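Local coordinates for protein endoglucanase (Cryptopygus antarcticus, PDB 5H4U) that hydrolyses internal beta-1,4-glucosidic linkages of cellulose, lichenan and barley beta-glucan, releasing mainly short cello-oligosaccharides from carboxymethylcellulose, at residues T25-P33 with F149-G157; V85-S93 with K120-D131. All blocks are in the same frame, centred on the assembly; numbering follows the deposited sequence.

Overall arrangement
An active site assembled from distant parts of one chain is illustrated by these two contacts, whose centres lie about 16 Å apart. Contact 2 pairs the parallel strands 85-93 and 120-128 near the centre of the chain, in the beta-barrel sheet, and is nested within the loop that contact 1 closes. Contact 1 fastens the end of strand 19-27 and the loop behind it to helix 152-156. They meet where Tyr27 OH lies 3.7 Å from Ala91 CB and Pro33 packs beside Thr126. Contact 1 carries the inferred nucleophile Asp29, its side chain about 9 Å from that of Asp138, the inferred proton donor, which contact 2 approaches to about 4 Å with the Ala91 side chain.

Contact 1 of 2, residues T25-P33 with F149-G157; sequences TRYWDCCKP and FNGCQSQWG
The loop bearing the inferred nucleophile Asp29 is stitched to the start of helix 152-156 by a disulfide between Cys30 and Cys152. The two SG atoms are 2.0 Å apart, with a torsion of 99° about the bond, and each sulfur meets the edge of an indole: Cys152 SG that of Trp28, and Cys30 SG that of Trp156, 3.6 Å from its CD1. Water 1 joins both indole NH groups to Gln155 OE1, while the amide nitrogen of Gln155 turns to the carbonyl of Ala52. Beside the disulfide, Gly151 N, at the N-cap position, donates to Asp29 O over 2.7 Å. The Asp29 side chain runs alongside that of Phe149, OD2 lying 3.6 Å from Phe149 CB, with carboxylate and ring planes 74° apart. Its CG sits between the backbone N and the carbonyl carbon (chi1 64°), which brings OD1 within 3.0 Å of Cys31 N; this Asx-turn bond reaches OD1 from above the carboxylate plane. Water 2 links OD2 to Phe149 N. An alanine in place of Asp29 would probably leave Cys31 N and water 2 without their carboxylate acceptor and rob the site of its inferred nucleophile. Asn150 OD1 likewise accepts from Cys152 N; each segment thus has its own Asx turn, and the disulfide joins the two beside the probable catalytic aspartate of a family 45 glycosidase.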
ATOM      1  N   THR A  25       8.397   5.396  -0.208  1.00  8.24           N
ATOM      2  CA  THR A  25       8.213   5.625  -1.636  1.00  8.16           C
ATOM      3  C   THR A  25       6.716   5.614  -1.893  1.00  7.95           C
ATOM      4  O   THR A  25       5.925   5.431  -0.970  1.00  8.10           O
ATOM      5  CB  THR A  25       8.945   4.563  -2.484  1.00  8.81           C
ATOM      6  OG1 THR A  25       8.565   3.253  -2.052  1.00  9.04           O
ATOM      7  CG2 THR A  25      10.466   4.703  -2.390  1.00  8.05           C
ATOM      8  N   ARG A  26       6.306   5.804  -3.143  1.00  7.79           N
ATOM      9  CA  ARG A  26       4.895   5.672  -3.488  1.00  7.98           C
ATOM     10  C   ARG A  26       4.724   4.717  -4.662  1.00  7.99           C
ATOM     11  O   ARG A  26       5.526   4.717  -5.597  1.00  8.25           O
ATOM     12  CB  ARG A  26       4.271   7.034  -3.802  1.00  7.94           C
ATOM     13  CG  ARG A  26       4.955   7.805  -4.857  1.00  7.79           C
ATOM     14  CD  ARG A  26       4.424   9.198  -4.963  1.00  8.29           C
ATOM     15  NE  ARG A  26       4.986   9.855  -6.130  1.00  8.78           N
ATOM     16  CZ  ARG A  26       6.134  10.523  -6.131  1.00  9.08           C
ATOM     17  NH1 ARG A  26       6.858  10.617  -5.020  1.00  8.86           N
ATOM     18  NH2 ARG A  26       6.576  11.063  -7.258  1.00  9.08           N
ATOM     19  N   TYR A  27       3.653   3.935  -4.644  1.00  8.01           N
ATOM     20  CA  TYR A  27       3.513   2.980  -5.730  1.00  8.11           C
ATOM     21  C   TYR A  27       2.114   2.409  -5.752  1.00  7.98           C
ATOM     22  O   TYR A  27       1.426   2.386  -4.737  1.00  8.00           O
ATOM     23  CB  TYR A  27       4.539   1.842  -5.605  1.00  8.34           C
ATOM     24  CG  TYR A  27       4.081   0.616  -4.843  1.00  8.33           C
ATOM     25  CD1 TYR A  27       4.080   0.598  -3.454  1.00  8.17           C
ATOM     26  CD2 TYR A  27       3.701  -0.549  -5.517  1.00  8.48           C
ATOM     27  CE1 TYR A  27       3.684  -0.537  -2.748  1.00  8.28           C
ATOM     28  CE2 TYR A  27       3.293  -1.680  -4.826  1.00  8.40           C
ATOM     29  CZ  TYR A  27       3.288  -1.670  -3.443  1.00  8.79           C
ATOM     30  OH  TYR A  27       2.884  -2.796  -2.764  1.00  9.19           O
ATOM     31  N   TRP A  28       1.698   1.973  -6.935  1.00  8.03           N
ATOM     32  CA  TRP A  28       0.423   1.284  -7.089  1.00  8.51           C
ATOM     33  C   TRP A  28       0.522   0.478  -8.385  1.00  9.19           C
ATOM     34  O   TRP A  28       0.240   0.987  -9.470  1.00  9.31           O
ATOM     35  CB  TRP A  28      -0.756   2.226  -7.124  1.00  8.58           C
ATOM     36  CG  TRP A  28      -2.053   1.522  -7.040  1.00  8.32           C
ATOM     37  CD1 TRP A  28      -2.722   0.889  -8.054  1.00  8.71           C
ATOM     38  CD2 TRP A  28      -2.862   1.388  -5.878  1.00  8.31           C
ATOM     39  NE1 TRP A  28      -3.905   0.362  -7.587  1.00  8.71           N
ATOM     40  CE2 TRP A  28      -4.016   0.655  -6.252  1.00  8.64           C
ATOM     41  CE3 TRP A  28      -2.727   1.814  -4.554  1.00  7.93           C
ATOM     42  CZ2 TRP A  28      -5.019   0.336  -5.345  1.00  8.26           C
ATOM     43  CZ3 TRP A  28      -3.723   1.496  -3.655  1.00  8.36           C
ATOM     44  CH2 TRP A  28      -4.860   0.769  -4.056  1.00  8.41           C
ATOM     45  N   ASP A  29       0.934  -0.767  -8.247  1.00  9.03           N
ATOM     46  CA  ASP A  29       1.073  -1.658  -9.375  1.00  9.49           C
ATOM     47  C   ASP A  29      -0.133  -2.570  -9.536  1.00  9.72           C
ATOM     48  O   ASP A  29      -0.132  -3.413 -10.430  1.00 10.17           O
ATOM     49  CB  ASP A  29       2.364  -2.477  -9.238  1.00  9.32           C
ATOM     50  CG  ASP A  29       2.363  -3.389  -8.028  1.00  9.34           C
ATOM     51  OD1 ASP A  29       1.331  -3.470  -7.315  1.00  9.63           O
ATOM     52  OD2 ASP A  29       3.428  -4.002  -7.765  1.00  9.42           O
ATOM     53  N   CYS A  30      -1.145  -2.442  -8.680  1.00  9.56           N
ATOM     54  CA  CYS A  30      -2.381  -3.199  -8.771  1.00  9.28           C
ATOM     55  C   CYS A  30      -2.228  -4.679  -8.438  1.00  9.78           C
ATOM     56  O   CYS A  30      -3.216  -5.420  -8.538  1.00  9.55           O
ATOM     57  CB  CYS A  30      -3.008  -3.096 -10.171  1.00  9.49           C
ATOM     58  SG  CYS A  30      -3.542  -1.452 -10.692  1.00  8.61           S
ATOM     59  N   CYS A  31      -1.036  -5.152  -8.065  1.00 10.13           N
ATOM     60  CA  CYS A  31      -0.824  -6.591  -7.976  1.00 10.11           C
ATOM     61  C   CYS A  31      -1.389  -7.159  -6.679  1.00 10.24           C
ATOM     62  O   CYS A  31      -1.526  -6.459  -5.672  1.00 10.09           O
ATOM     63  CB  CYS A  31       0.651  -6.927  -8.011  1.00 10.27           C
ATOM     64  SG  CYS A  31       1.493  -6.313  -9.422  1.00 12.65           S
ATOM     65  N   LYS A  32      -1.642  -8.459  -6.687  1.00  9.86           N
ATOM     66  CA  LYS A  32      -2.061  -9.098  -5.453  1.00 10.06           C
ATOM     67  C   LYS A  32      -0.904  -9.039  -4.464  1.00  9.53           C
ATOM     68  O   LYS A  32       0.200  -9.494  -4.785  1.00  9.94           O
ATOM     69  CB  LYS A  32      -2.488 -10.539  -5.718  1.00 10.17           C
ATOM     70  CG  LYS A  32      -2.651 -11.380  -4.477  1.00 10.19           C
ATOM     71  CD  LYS A  32      -2.816 -12.866  -4.790  1.00 10.36           C
ATOM     72  CE  LYS A  32      -2.639 -13.724  -3.526  1.00 10.71           C
ATOM     73  NZ  LYS A  32      -3.871 -14.333  -2.946  1.00 11.82           N
ATOM     74  N   PRO A  33      -1.091  -8.455  -3.288  1.00  9.30           N
ATOM     75  CA  PRO A  33       0.035  -8.235  -2.378  1.00  9.49           C
ATOM     76  C   PRO A  33       0.481  -9.521  -1.692  1.00  9.81           C
ATOM     77  O   PRO A  33      -0.302 -10.454  -1.478  1.00  9.50           O
ATOM     78  CB  PRO A  33      -0.528  -7.226  -1.377  1.00  9.27           C
ATOM     79  CG  PRO A  33      -1.991  -7.477  -1.381  1.00  9.03           C
ATOM     80  CD  PRO A  33      -2.366  -7.963  -2.734  1.00  9.45           C
ATOM     81  N   PHE A 149       6.826  -3.998 -10.958  1.00  8.57           N
ATOM     82  CA  PHE A 149       5.696  -4.748 -11.485  1.00  9.38           C
ATOM     83  C   PHE A 149       4.593  -3.808 -11.972  1.00  9.60           C
ATOM     84  O   PHE A 149       4.608  -2.608 -11.710  1.00  9.03           O
ATOM     85  CB  PHE A 149       5.135  -5.713 -10.429  1.00  9.44           C
ATOM     86  CG  PHE A 149       6.174  -6.613  -9.797  1.00  8.86           C
ATOM     87  CD1 PHE A 149       6.515  -7.823 -10.380  1.00  8.65           C
ATOM     88  CD2 PHE A 149       6.790  -6.254  -8.615  1.00  8.29           C
ATOM     89  CE1 PHE A 149       7.463  -8.653  -9.785  1.00  8.52           C
ATOM     90  CE2 PHE A 149       7.736  -7.069  -8.033  1.00  8.42           C
ATOM     91  CZ  PHE A 149       8.079  -8.264  -8.614  1.00  8.03           C
ATOM     92  N   ASN A 150       3.630  -4.383 -12.708  1.00  9.98           N
ATOM     93  CA  ASN A 150       2.486  -3.634 -13.236  1.00  9.81           C
ATOM     94  C   ASN A 150       1.358  -4.611 -13.577  1.00 10.44           C
ATOM     95  O   ASN A 150       1.366  -5.200 -14.655  1.00 11.37           O
ATOM     96  CB  ASN A 150       2.866  -2.819 -14.463  1.00  9.95           C
ATOM     97  CG  ASN A 150       1.655  -2.071 -15.075  1.00 10.53           C
ATOM     98  OD1 ASN A 150       0.614  -1.891 -14.431  1.00 10.65           O
ATOM     99  ND2 ASN A 150       1.803  -1.629 -16.312  1.00 10.68           N
ATOM    100  N   GLY A 151       0.391  -4.758 -12.685  1.00 10.08           N
ATOM    101  CA  GLY A 151      -0.814  -5.425 -13.125  1.00 10.27           C
ATOM    102  C   GLY A 151      -1.948  -4.474 -13.440  1.00  9.84           C
ATOM    103  O   GLY A 151      -3.095  -4.909 -13.611  1.00  9.55           O
ATOM    104  N   CYS A 152      -1.623  -3.186 -13.590  1.00  9.37           N
ATOM    105  CA  CYS A 152      -2.652  -2.178 -13.794  1.00  9.61           C
ATOM    106  C   CYS A 152      -3.127  -2.133 -15.237  1.00  9.63           C
ATOM    107  O   CYS A 152      -4.268  -1.731 -15.498  1.00  9.20           O
ATOM    108  CB  CYS A 152      -2.140  -0.801 -13.365  1.00  9.72           C
ATOM    109  SG  CYS A 152      -1.914  -0.590 -11.571  1.00 11.47           S
ATOM    110  N   GLN A 153      -2.290  -2.542 -16.195  1.00  9.55           N
ATOM    111  CA  GLN A 153      -2.809  -2.596 -17.553  1.00 10.05           C
ATOM    112  C   GLN A 153      -3.869  -3.687 -17.664  1.00  9.90           C
ATOM    113  O   GLN A 153      -4.950  -3.459 -18.216  1.00  9.95           O
ATOM    114  CB  GLN A 153      -1.694  -2.836 -18.585  1.00  9.49           C
ATOM    115  CG  GLN A 153      -2.271  -2.982 -20.009  1.00  9.93           C
ATOM    116  CD  GLN A 153      -1.232  -2.972 -21.129  1.00 10.87           C
ATOM    117  OE1 GLN A 153      -0.829  -1.910 -21.631  1.00 10.02           O
ATOM    118  NE2 GLN A 153      -0.816  -4.172 -21.547  1.00 11.65           N
ATOM    119  N   SER A 154      -3.625  -4.840 -17.054  1.00  9.83           N
ATOM    120  CA  SER A 154      -4.587  -5.914 -17.178  1.00  9.65           C
ATOM    121  C   SER A 154      -5.801  -5.673 -16.296  1.00  9.43           C
ATOM    122  O   SER A 154      -6.887  -6.155 -16.619  1.00  9.48           O
ATOM    123  CB  SER A 154      -3.904  -7.259 -16.896  1.00  9.84           C
ATOM    124  OG  SER A 154      -4.135  -7.735 -15.592  1.00 10.48           O
ATOM    125  N   GLN A 155      -5.667  -4.917 -15.202  1.00  9.57           N
ATOM    126  CA  GLN A 155      -6.849  -4.709 -14.368  1.00  9.41           C
ATOM    127  C   GLN A 155      -7.700  -3.553 -14.867  1.00  9.31           C
ATOM    128  O   GLN A 155      -8.929  -3.662 -14.896  1.00  9.38           O
ATOM    129  CB  GLN A 155      -6.469  -4.459 -12.901  1.00  9.41           C
ATOM    130  CG  GLN A 155      -7.602  -3.860 -12.058  1.00  9.24           C
ATOM    131  CD  GLN A 155      -7.351  -3.873 -10.545  1.00  9.38           C
ATOM    132  OE1 GLN A 155      -6.224  -3.735 -10.069  1.00  9.10           O
ATOM    133  NE2 GLN A 155      -8.426  -3.980  -9.784  1.00  9.89           N
ATOM    134  N   TRP A 156      -7.065  -2.466 -15.312  1.00  9.62           N
ATOM    135  CA  TRP A 156      -7.750  -1.214 -15.611  1.00  9.13           C
ATOM    136  C   TRP A 156      -7.498  -0.681 -17.005  1.00  8.95           C
ATOM    137  O   TRP A 156      -8.034   0.378 -17.339  1.00  9.33           O
ATOM    138  CB  TRP A 156      -7.304  -0.127 -14.631  1.00  8.92           C
ATOM    139  CG  TRP A 156      -7.568  -0.430 -13.208  1.00  9.31           C
ATOM    140  CD1 TRP A 156      -6.644  -0.707 -12.254  1.00  9.09           C
ATOM    141  CD2 TRP A 156      -8.839  -0.419 -12.547  1.00  9.53           C
ATOM    142  NE1 TRP A 156      -7.253  -0.891 -11.050  1.00  9.04           N
ATOM    143  CE2 TRP A 156      -8.603  -0.716 -11.198  1.00  9.02           C
ATOM    144  CE3 TRP A 156     -10.153  -0.182 -12.972  1.00  9.58           C
ATOM    145  CZ2 TRP A 156      -9.619  -0.800 -10.266  1.00  9.50           C
ATOM    146  CZ3 TRP A 156     -11.170  -0.260 -12.045  1.00 10.09           C
ATOM    147  CH2 TRP A 156     -10.898  -0.580 -10.704  1.00 10.58           C
ATOM    148  N   GLY A 157      -6.642  -1.319 -17.797  1.00  9.17           N
ATOM    149  CA  GLY A 157      -6.305  -0.768 -19.094  1.00  8.77           C
ATOM    150  C   GLY A 157      -5.374   0.419 -19.062  1.00  9.23           C
ATOM    151  O   GLY A 157      -5.338   1.189 -20.024  1.00  8.83           O
TER
HETATM  152  O   HOH W   1      -6.287  -1.423  -8.766  1.00  8.39           O
HETATM  153  O   HOH W   2       5.733  -2.823  -8.494  1.00  8.86           O

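Contact 2 of 2, residues V85-S93 with K120-D131; sequences VGYGFAAAS and KMIVQVTNTGSD
Tyr87 and Ile122 lie side by side, pointing the same way from neighbouring parallel strands, and Ile122 CD1 reaches Tyr87 CE1 at 3.7 Å. Ile122 CG1 is anti to the carbonyl carbon (chi1 -53°), a setting that carries CD1 on to Val85 CG1 as well. Two residues further along the same face, Phe89 slants across Gln124, ring and amide planes 39° apart. Gln124 OE1 arrives in the plane of the ring at its edge, 3.4 Å from CE1; the hydrogen bond of that oxygen is with Ser217 OG, and Leu213, Lys216 and Ser217 of helix 211-217 pack on Phe89. Thr126 CG2 adds a methyl contact at Phe89 CD1, 3.7 Å away. On the other face strand 85-93 offers only small residues: Ala90 CB packs against Val123 CG2, and Ala92 CB against Val125 CG2 at 3.9 Å. The extended Met121 passes beside Gly86 and brings CE to 3.6 Å from Tyr87 O. Backbone bonds alternate between the strands from Gly86 N to Lys120 O onward, until a beta bulge shifts the register between Ala90 and Ala91; past it Ala92 N donates to Asn127 O at 3.0 Å. Further on, Ser93 OG donates to Ser130 O from above the carbonyl plane. The strand axes are inclined by 38°, a strong twist within the curled, mixed sheet of the double-psi beta-barrel of glycosyl hydrolase family 45.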
ATOM      1  N   VAL A  85      -5.420  12.299  10.719  1.00  9.35           N
ATOM      2  CA  VAL A  85      -4.456  11.214  10.675  1.00  9.09           C
ATOM      3  C   VAL A  85      -4.595  10.498   9.349  1.00  9.01           C
ATOM      4  O   VAL A  85      -5.714  10.209   8.905  1.00  8.90           O
ATOM      5  CB  VAL A  85      -4.654  10.238  11.842  1.00  9.05           C
ATOM      6  CG1 VAL A  85      -3.514   9.232  11.880  1.00  8.80           C
ATOM      7  CG2 VAL A  85      -4.727  11.009  13.140  1.00  8.82           C
ATOM      8  N   GLY A  86      -3.457  10.222   8.710  1.00  8.63           N
ATOM      9  CA  GLY A  86      -3.466   9.411   7.522  1.00  8.16           C
ATOM     10  C   GLY A  86      -3.572   7.933   7.845  1.00  8.53           C
ATOM     11  O   GLY A  86      -3.183   7.469   8.922  1.00  8.34           O
ATOM     12  N   TYR A  87      -4.136   7.192   6.893  1.00  8.18           N
ATOM     13  CA  TYR A  87      -4.309   5.753   7.012  1.00  8.63           C
ATOM     14  C   TYR A  87      -4.071   5.124   5.654  1.00  8.43           C
ATOM     15  O   TYR A  87      -4.379   5.719   4.625  1.00  8.43           O
ATOM     16  CB  TYR A  87      -5.697   5.377   7.542  1.00  8.29           C
ATOM     17  CG  TYR A  87      -5.814   5.649   9.007  1.00  8.94           C
ATOM     18  CD1 TYR A  87      -5.436   4.702   9.933  1.00  8.73           C
ATOM     19  CD2 TYR A  87      -6.275   6.881   9.473  1.00  9.36           C
ATOM     20  CE1 TYR A  87      -5.523   4.958  11.281  1.00  8.90           C
ATOM     21  CE2 TYR A  87      -6.362   7.150  10.826  1.00  9.14           C
ATOM     22  CZ  TYR A  87      -5.985   6.181  11.722  1.00  9.26           C
ATOM     23  OH  TYR A  87      -6.061   6.435  13.072  1.00  9.75           O
ATOM     24  N   GLY A  88      -3.480   3.941   5.643  1.00  8.74           N
ATOM     25  CA  GLY A  88      -3.289   3.291   4.367  1.00  8.52           C
ATOM     26  C   GLY A  88      -2.634   1.942   4.514  1.00  8.37           C
ATOM     27  O   GLY A  88      -2.540   1.374   5.605  1.00  8.30           O
ATOM     28  N   PHE A  89      -2.195   1.442   3.379  1.00  8.47           N
ATOM     29  CA  PHE A  89      -1.527   0.163   3.291  1.00  8.58           C
ATOM     30  C   PHE A  89      -0.178   0.370   2.614  1.00  8.22           C
ATOM     31  O   PHE A  89       0.038   1.350   1.894  1.00  7.98           O
ATOM     32  CB  PHE A  89      -2.449  -0.832   2.570  1.00  8.38           C
ATOM     33  CG  PHE A  89      -3.799  -0.955   3.234  1.00  8.46           C
ATOM     34  CD1 PHE A  89      -4.029  -1.930   4.196  1.00  8.54           C
ATOM     35  CD2 PHE A  89      -4.815  -0.050   2.955  1.00  8.64           C
ATOM     36  CE1 PHE A  89      -5.250  -2.023   4.839  1.00  9.25           C
ATOM     37  CE2 PHE A  89      -6.044  -0.136   3.597  1.00  8.68           C
ATOM     38  CZ  PHE A  89      -6.265  -1.121   4.536  1.00  9.43           C
ATOM     39  N   ALA A  90       0.753  -0.531   2.892  1.00  8.23           N
ATOM     40  CA  ALA A  90       2.104  -0.319   2.408  1.00  7.99           C
ATOM     41  C   ALA A  90       2.829  -1.644   2.225  1.00  8.43           C
ATOM     42  O   ALA A  90       2.475  -2.673   2.808  1.00  8.44           O
ATOM     43  CB  ALA A  90       2.896   0.578   3.354  1.00  8.26           C
ATOM     44  N   ALA A  91       3.837  -1.595   1.372  1.00  8.16           N
ATOM     45  CA  ALA A  91       4.880  -2.592   1.340  1.00  8.98           C
ATOM     46  C   ALA A  91       5.976  -2.167   2.303  1.00  9.39           C
ATOM     47  O   ALA A  91       6.180  -0.979   2.551  1.00  9.27           O
ATOM     48  CB  ALA A  91       5.452  -2.747  -0.063  1.00  9.02           C
ATOM     49  N   ALA A  92       6.634  -3.137   2.908  1.00  9.49           N
ATOM     50  CA  ALA A  92       7.703  -2.777   3.817  1.00 10.31           C
ATOM     51  C   ALA A  92       8.847  -3.757   3.675  1.00 10.88           C
ATOM     52  O   ALA A  92       8.680  -4.908   3.265  1.00 10.71           O
ATOM     53  CB  ALA A  92       7.239  -2.708   5.273  1.00  9.90           C
ATOM     54  N   SER A  93      10.015  -3.257   4.030  1.00 11.55           N
ATOM     55  CA  SER A  93      11.286  -3.965   4.018  1.00 11.53           C
ATOM     56  C   SER A  93      11.925  -3.444   5.294  1.00 12.10           C
ATOM     57  O   SER A  93      12.529  -2.370   5.297  1.00 12.59           O
ATOM     58  CB  SER A  93      12.088  -3.628   2.774  1.00 11.87           C
ATOM     59  OG  SER A  93      13.205  -4.468   2.645  1.00 13.65           O
ATOM     60  N   LYS A 120       1.159  12.488  10.693  1.00  8.65           N
ATOM     61  CA  LYS A 120       1.126  11.139  11.210  1.00  8.73           C
ATOM     62  C   LYS A 120       0.329  10.271  10.253  1.00  8.91           C
ATOM     63  O   LYS A 120      -0.824  10.585   9.938  1.00  8.80           O
ATOM     64  CB  LYS A 120       0.477  11.082  12.585  1.00  9.89           C
ATOM     65  CG  LYS A 120       1.271  11.577  13.750  1.00 11.26           C
ATOM     66  CD  LYS A 120       0.964  10.626  14.911  1.00 13.61           C
ATOM     67  CE  LYS A 120       0.844  11.310  16.271  1.00 16.03           C
ATOM     68  NZ  LYS A 120      -0.412  10.870  16.970  1.00 16.48           N
ATOM     69  N   MET A 121       0.919   9.168   9.819  1.00  8.63           N
ATOM     70  CA  MET A 121       0.178   8.221   9.007  1.00  8.37           C
ATOM     71  C   MET A 121       0.321   6.827   9.594  1.00  8.95           C
ATOM     72  O   MET A 121       1.414   6.417   9.998  1.00  9.14           O
ATOM     73  CB  MET A 121       0.653   8.219   7.570  1.00  8.29           C
ATOM     74  CG  MET A 121      -0.169   7.315   6.699  1.00  8.15           C
ATOM     75  SD  MET A 121       0.489   7.187   5.032  1.00  9.70           S
ATOM     76  CE  MET A 121      -0.864   6.311   4.228  1.00  8.03           C
ATOM     77  N   ILE A 122      -0.774   6.082   9.595  1.00  8.59           N
ATOM     78  CA  ILE A 122      -0.796   4.727  10.116  1.00  8.40           C
ATOM     79  C   ILE A 122      -1.076   3.805   8.942  1.00  8.51           C
ATOM     80  O   ILE A 122      -2.071   3.980   8.218  1.00  8.41           O
ATOM     81  CB  ILE A 122      -1.841   4.576  11.226  1.00  8.79           C
ATOM     82  CG1 ILE A 122      -1.609   5.649  12.285  1.00  8.60           C
ATOM     83  CG2 ILE A 122      -1.746   3.215  11.862  1.00  8.51           C
ATOM     84  CD1 ILE A 122      -2.597   5.629  13.406  1.00  8.38           C
ATOM     85  N   VAL A 123      -0.163   2.865   8.709  1.00  8.46           N
ATOM     86  CA  VAL A 123      -0.294   1.943   7.589  1.00  8.64           C
ATOM     87  C   VAL A 123      -0.339   0.523   8.125  1.00  8.68           C
ATOM     88  O   VAL A 123       0.244   0.201   9.169  1.00  8.83           O
ATOM     89  CB  VAL A 123       0.836   2.108   6.538  1.00  8.26           C
ATOM     90  CG1 VAL A 123       0.805   3.503   5.963  1.00  8.42           C
ATOM     91  CG2 VAL A 123       2.185   1.825   7.144  1.00  7.95           C
ATOM     92  N   GLN A 124      -1.058  -0.324   7.401  1.00  8.77           N
ATOM     93  CA  GLN A 124      -0.939  -1.759   7.546  1.00  8.39           C
ATOM     94  C   GLN A 124      -0.104  -2.305   6.396  1.00  8.67           C
ATOM     95  O   GLN A 124      -0.333  -1.963   5.227  1.00  8.72           O
ATOM     96  CB  GLN A 124      -2.294  -2.447   7.575  1.00  8.54           C
ATOM     97  CG  GLN A 124      -2.144  -3.932   7.904  1.00  9.45           C
ATOM     98  CD  GLN A 124      -3.442  -4.682   7.870  1.00  9.51           C
ATOM     99  OE1 GLN A 124      -4.400  -4.251   7.240  1.00  9.46           O
ATOM    100  NE2 GLN A 124      -3.474  -5.835   8.529  1.00 10.28           N
ATOM    101  N   VAL A 125       0.865  -3.145   6.742  1.00  8.36           N
ATOM    102  CA  VAL A 125       1.762  -3.728   5.762  1.00  8.17           C
ATOM    103  C   VAL A 125       1.044  -4.917   5.132  1.00  8.85           C
ATOM    104  O   VAL A 125       0.572  -5.820   5.837  1.00  8.58           O
ATOM    105  CB  VAL A 125       3.081  -4.143   6.425  1.00  9.01           C
ATOM    106  CG1 VAL A 125       3.961  -4.936   5.459  1.00  9.19           C
ATOM    107  CG2 VAL A 125       3.795  -2.929   6.994  1.00  8.40           C
ATOM    108  N   THR A 126       0.905  -4.894   3.804  1.00  9.07           N
ATOM    109  CA  THR A 126       0.288  -5.997   3.081  1.00  9.11           C
ATOM    110  C   THR A 126       1.233  -6.645   2.066  1.00  9.48           C
ATOM    111  O   THR A 126       0.850  -7.624   1.404  1.00  9.07           O
ATOM    112  CB  THR A 126      -0.997  -5.527   2.388  1.00  8.71           C
ATOM    113  OG1 THR A 126      -0.686  -4.589   1.353  1.00  8.65           O
ATOM    114  CG2 THR A 126      -1.872  -4.840   3.408  1.00  9.01           C
ATOM    115  N   ASN A 127       2.460  -6.147   1.937  1.00  9.27           N
ATOM    116  CA  ASN A 127       3.325  -6.610   0.869  1.00  9.50           C
ATOM    117  C   ASN A 127       4.766  -6.421   1.283  1.00  9.31           C
ATOM    118  O   ASN A 127       5.089  -5.545   2.085  1.00  9.36           O
ATOM    119  CB  ASN A 127       3.068  -5.840  -0.431  1.00  9.34           C
ATOM    120  CG  ASN A 127       3.801  -6.431  -1.591  1.00  9.56           C
ATOM    121  OD1 ASN A 127       3.576  -7.588  -1.957  1.00  9.73           O
ATOM    122  ND2 ASN A 127       4.727  -5.674  -2.149  1.00  9.55           N
ATOM    123  N   THR A 128       5.640  -7.206   0.684  1.00  9.56           N
ATOM    124  CA  THR A 128       7.068  -7.041   0.879  1.00 10.10           C
ATOM    125  C   THR A 128       7.669  -6.430  -0.368  1.00 10.17           C
ATOM    126  O   THR A 128       7.457  -6.936  -1.473  1.00 10.27           O
ATOM    127  CB  THR A 128       7.757  -8.366   1.191  1.00 10.60           C
ATOM    128  OG1 THR A 128       7.280  -8.862   2.444  1.00 10.27           O
ATOM    129  CG2 THR A 128       9.249  -8.140   1.279  1.00 10.53           C
ATOM    130  N   GLY A 129       8.409  -5.335  -0.186  1.00 11.00           N
ATOM    131  CA  GLY A 129       9.056  -4.642  -1.282  1.00 11.39           C
ATOM    132  C   GLY A 129      10.398  -5.260  -1.637  1.00 11.66           C
ATOM    133  O   GLY A 129      10.644  -6.449  -1.430  1.00 11.29           O
ATOM    134  N   SER A 130      11.282  -4.412  -2.162  1.00 12.23           N
ATOM    135  CA  SER A 130      12.622  -4.860  -2.519  1.00 11.88           C
ATOM    136  C   SER A 130      13.534  -4.834  -1.297  1.00 13.01           C
ATOM    137  O   SER A 130      13.381  -3.999  -0.404  1.00 13.70           O
ATOM    138  CB  SER A 130      13.184  -3.976  -3.623  1.00 11.07           C
ATOM    139  OG  SER A 130      12.557  -4.283  -4.846  1.00 10.70           O
ATOM    140  N   ASP A 131      14.462  -5.790  -1.229  1.00 12.85           N
ATOM    141  CA  ASP A 131      15.366  -5.868  -0.079  1.00 13.50           C
ATOM    142  C   ASP A 131      16.471  -4.830  -0.204  1.00 14.26           C
ATOM    143  O   ASP A 131      17.618  -5.132  -0.549  1.00 15.09           O
ATOM    144  CB  ASP A 131      15.987  -7.247   0.077  1.00 12.92           C
ATOM    145  CG  ASP A 131      16.637  -7.430   1.451  1.00 14.44           C
ATOM    146  OD1 ASP A 131      16.692  -6.433   2.205  1.00 15.81           O
ATOM    147  OD2 ASP A 131      17.149  -8.532   1.762  1.00 14.35           O
TER